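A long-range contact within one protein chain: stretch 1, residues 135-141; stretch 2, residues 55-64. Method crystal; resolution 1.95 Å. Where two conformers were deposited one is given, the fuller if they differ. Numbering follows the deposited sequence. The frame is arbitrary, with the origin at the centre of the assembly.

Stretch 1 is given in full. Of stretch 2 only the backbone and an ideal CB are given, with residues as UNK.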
# COMPACT_ATOMS: atom_id res chain seq x y z
N SER A 135 -1.15 18.69 -15.18
CA SER A 135 -1.51 19.45 -14.00
C SER A 135 -0.36 20.39 -13.64
O SER A 135 0.80 20.10 -13.95
CB SER A 135 -1.84 18.52 -12.82
OG SER A 135 -3.01 17.75 -13.09
N PHE A 136 -0.69 21.52 -13.01
CA PHE A 136 0.28 22.55 -12.67
C PHE A 136 0.08 22.97 -11.22
O PHE A 136 -1.06 23.19 -10.78
CB PHE A 136 0.13 23.78 -13.58
CG PHE A 136 0.15 23.47 -15.06
CD1 PHE A 136 -0.97 22.94 -15.69
CD2 PHE A 136 1.29 23.72 -15.81
CE1 PHE A 136 -0.96 22.65 -17.04
CE2 PHE A 136 1.32 23.43 -17.17
CZ PHE A 136 0.18 22.91 -17.79
N LEU A 137 1.19 23.10 -10.49
CA LEU A 137 1.19 23.51 -9.09
C LEU A 137 2.27 24.56 -8.90
O LEU A 137 3.44 24.30 -9.18
CB LEU A 137 1.45 22.32 -8.16
CG LEU A 137 0.32 21.53 -7.52
CD1 LEU A 137 0.87 20.44 -6.60
CD2 LEU A 137 -0.66 22.43 -6.78
N LEU A 138 1.88 25.74 -8.43
CA LEU A 138 2.82 26.82 -8.16
C LEU A 138 2.85 27.08 -6.66
O LEU A 138 1.83 27.42 -6.06
CB LEU A 138 2.44 28.09 -8.93
CG LEU A 138 3.30 29.34 -8.76
CD1 LEU A 138 4.76 29.10 -9.15
CD2 LEU A 138 2.70 30.46 -9.56
N SER A 139 4.03 26.93 -6.05
CA SER A 139 4.15 27.04 -4.61
C SER A 139 4.33 28.49 -4.18
O SER A 139 5.16 29.22 -4.74
CB SER A 139 5.33 26.20 -4.10
OG SER A 139 6.55 26.78 -4.50
N TYR A 140 3.55 28.91 -3.18
CA TYR A 140 3.68 30.21 -2.56
C TYR A 140 4.34 30.12 -1.19
O TYR A 140 5.20 30.95 -0.88
CB TYR A 140 2.30 30.87 -2.41
CG TYR A 140 1.83 31.59 -3.66
CD1 TYR A 140 1.69 30.90 -4.87
CD2 TYR A 140 1.55 32.94 -3.64
CE1 TYR A 140 1.26 31.55 -6.02
CE2 TYR A 140 1.13 33.61 -4.78
CZ TYR A 140 0.98 32.91 -5.96
OH TYR A 140 0.55 33.59 -7.09
N ILE A 141 3.95 29.16 -0.36
CA ILE A 141 4.49 29.01 0.98
C ILE A 141 4.79 27.53 1.19
O ILE A 141 3.89 26.69 1.03
CB ILE A 141 3.54 29.55 2.07
CG1 ILE A 141 3.21 31.03 1.82
CG2 ILE A 141 4.16 29.38 3.44
CD1 ILE A 141 2.21 31.66 2.82
N UNK A 55 11.46 29.43 -9.56
CA UNK A 55 11.44 30.88 -9.32
C UNK A 55 10.55 31.62 -10.32
O UNK A 55 10.96 32.57 -11.00
CB UNK A 55 12.86 31.44 -9.39
N UNK A 56 9.29 31.18 -10.40
CA UNK A 56 8.30 31.78 -11.28
C UNK A 56 7.37 32.63 -10.42
O UNK A 56 6.38 32.14 -9.87
CB UNK A 56 7.52 30.72 -12.06
N UNK A 57 7.67 33.93 -10.32
CA UNK A 57 6.85 34.86 -9.55
C UNK A 57 5.75 35.42 -10.45
O UNK A 57 5.75 36.58 -10.86
CB UNK A 57 7.70 35.99 -8.97
N UNK A 58 4.77 34.56 -10.74
CA UNK A 58 3.68 34.91 -11.65
C UNK A 58 2.34 34.87 -10.92
O UNK A 58 2.16 34.11 -9.96
CB UNK A 58 3.66 33.96 -12.85
N UNK A 59 1.40 35.68 -11.37
CA UNK A 59 0.07 35.65 -10.77
C UNK A 59 -0.79 34.55 -11.41
O UNK A 59 -0.35 33.81 -12.30
CB UNK A 59 -0.61 37.01 -10.92
N UNK A 60 -2.03 34.44 -10.94
CA UNK A 60 -2.89 33.34 -11.37
C UNK A 60 -3.28 33.46 -12.84
O UNK A 60 -3.39 32.45 -13.54
CB UNK A 60 -4.15 33.29 -10.50
N UNK A 61 -3.53 34.68 -13.31
CA UNK A 61 -3.81 34.85 -14.73
C UNK A 61 -2.67 34.31 -15.58
O UNK A 61 -2.90 33.59 -16.56
CB UNK A 61 -4.06 36.33 -15.05
N UNK A 62 -1.43 34.63 -15.20
CA UNK A 62 -0.30 34.16 -16.00
C UNK A 62 -0.11 32.66 -15.86
O UNK A 62 0.23 31.99 -16.84
CB UNK A 62 0.98 34.89 -15.59
N UNK A 63 -0.37 32.10 -14.67
CA UNK A 63 -0.32 30.65 -14.51
C UNK A 63 -1.34 29.96 -15.41
O UNK A 63 -1.02 28.99 -16.11
CB UNK A 63 -0.57 30.27 -13.05
N UNK A 64 -2.58 30.46 -15.40
CA UNK A 64 -3.61 29.89 -16.26
C UNK A 64 -3.27 30.05 -17.73
O UNK A 64 -3.51 29.15 -18.54
CB UNK A 64 -4.96 30.54 -15.97

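Stretch 1 offers three side chains to its partner: Phe136 and Leu138, whose CA-to-CB bonds point toward stretch 2, and Tyr140, which starts sideways but brings its hydroxyl close. The test at each position is where the CB lies relative to these.

Position 55 points away, with no atom of stretch 1 within 5.5 Å of its CB. Its phi/psi of 55/55 is left-handed, a region glycine and asparagine enter most easily, yet the residue is Arg55; its side chain makes no contact with stretch 1.

At position 56 the CB points sideways, 4.3 Å from Leu138 CD1, so an aliphatic stem is favoured whatever its tip. Gln56 supplies one: its CB meets the methyl while its end leads away, and Gln56 OE1 is hydrogen-bonded elsewhere in the structure. The backbone contributes too, with Gln56 O 3.5 Å from Leu138 CD1.

Position 57 points away and sets few limits from this side; it is Tyr57.

The CB of position 58 is sideways, 4.9 Å from Leu138 CD2. That gap suits a medium aliphatic residue such as valine, leucine, isoleucine or methionine. Ile58, with chi1 of 61° (p), closes it: its CG1 reaches 3.6 Å from Leu138 CD2. The carbonyl at 58 lies obliquely to the Tyr140 ring, 3.3 Å from Ile58 O to Tyr140 OH.

Position 59 points away and immediately precedes a helix, a place for aspartate, serine, threonine or asparagine. Asp59 caps it: Asp59 OD1 accepts from the backbone N of position 62 at 2.9 Å.

Position 60 opens the helix, its CB sideways and beyond 5.5 Å of stretch 1. A short polar or acidic side chain could bring its end nearer the Tyr140 hydroxyl. The end of Asp60 does come nearer, but Asp60 OD1 stops 4.0 Å from Tyr140 OH. A water bridges the space, 2.5 Å from Tyr140 OH, and donates to Asp60 OD1 at 2.6 Å and to Ile58 O at 3.0 Å.

Positions 61 and 62 are helical and out of reach, leaving polar residues free to serve. They are Asp61 and Gln62; the latter returns the capping bond, Asp59 N donating to Gln62 OE1 at 3.1 Å.

Position 63 points toward stretch 1, its CB 4.8 Å from Leu138 CD2, with apolar atoms of Phe136 and Leu138 ahead. Leucine, methionine or isoleucine would suit. Leu63 (chi1 t, chi2 p) spreads its methyls over both: Leu63 CD1 lies 4.3 Å from Phe136 CB, and Leu63 CD2 4.4 Å from Leu138 CB.

Position 64 points away, one helical step on, and many residues would do; Leu64 makes no contact here.

Stretch 2 (55-64) RQYIDDDQLL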
# COMPACT_ATOMS: atom_id res chain seq x y z
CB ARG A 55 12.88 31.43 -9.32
CG ARG A 55 13.74 30.84 -8.21
CD ARG A 55 15.25 31.12 -8.35
NE ARG A 55 15.91 30.20 -9.28
CZ ARG A 55 16.41 29.00 -8.95
NH1 ARG A 55 16.99 28.24 -9.88
NH2 ARG A 55 16.32 28.56 -7.71
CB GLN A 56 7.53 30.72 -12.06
CG GLN A 56 8.37 29.93 -13.04
CD GLN A 56 9.03 30.81 -14.08
OE1 GLN A 56 8.43 31.75 -14.59
NE2 GLN A 56 10.29 30.51 -14.38
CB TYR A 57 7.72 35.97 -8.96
CG TYR A 57 8.54 35.51 -7.77
CD1 TYR A 57 9.75 34.83 -7.95
CD2 TYR A 57 8.10 35.73 -6.47
CE1 TYR A 57 10.50 34.40 -6.87
CE2 TYR A 57 8.85 35.30 -5.38
CZ TYR A 57 10.04 34.64 -5.59
OH TYR A 57 10.79 34.20 -4.51
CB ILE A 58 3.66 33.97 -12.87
CG1 ILE A 58 3.43 32.53 -12.41
CG2 ILE A 58 4.98 34.08 -13.62
CD1 ILE A 58 3.31 31.56 -13.52
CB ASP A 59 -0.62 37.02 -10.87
CG ASP A 59 -0.83 37.50 -12.30
OD1 ASP A 59 -0.90 36.68 -13.24
OD2 ASP A 59 -0.97 38.73 -12.48
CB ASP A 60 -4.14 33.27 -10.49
CG ASP A 60 -3.83 32.75 -9.11
OD1 ASP A 60 -2.72 32.19 -8.93
OD2 ASP A 60 -4.69 32.84 -8.22
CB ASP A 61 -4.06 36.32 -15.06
CG ASP A 61 -5.37 36.83 -14.53
OD1 ASP A 61 -6.26 35.98 -14.28
OD2 ASP A 61 -5.52 38.06 -14.36
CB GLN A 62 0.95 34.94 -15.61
CG GLN A 62 0.82 36.42 -15.94
CD GLN A 62 1.79 37.28 -15.18
OE1 GLN A 62 2.29 36.89 -14.13
NE2 GLN A 62 2.03 38.49 -15.68
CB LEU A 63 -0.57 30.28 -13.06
CG LEU A 63 -0.70 28.78 -12.79
CD1 LEU A 63 0.60 28.06 -13.11
CD2 LEU A 63 -1.17 28.52 -11.35
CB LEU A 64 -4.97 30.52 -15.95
CG LEU A 64 -5.60 30.08 -14.63
CD1 LEU A 64 -6.88 30.85 -14.39
CD2 LEU A 64 -5.88 28.58 -14.66
O HOH W 1 -0.09 32.25 -9.08
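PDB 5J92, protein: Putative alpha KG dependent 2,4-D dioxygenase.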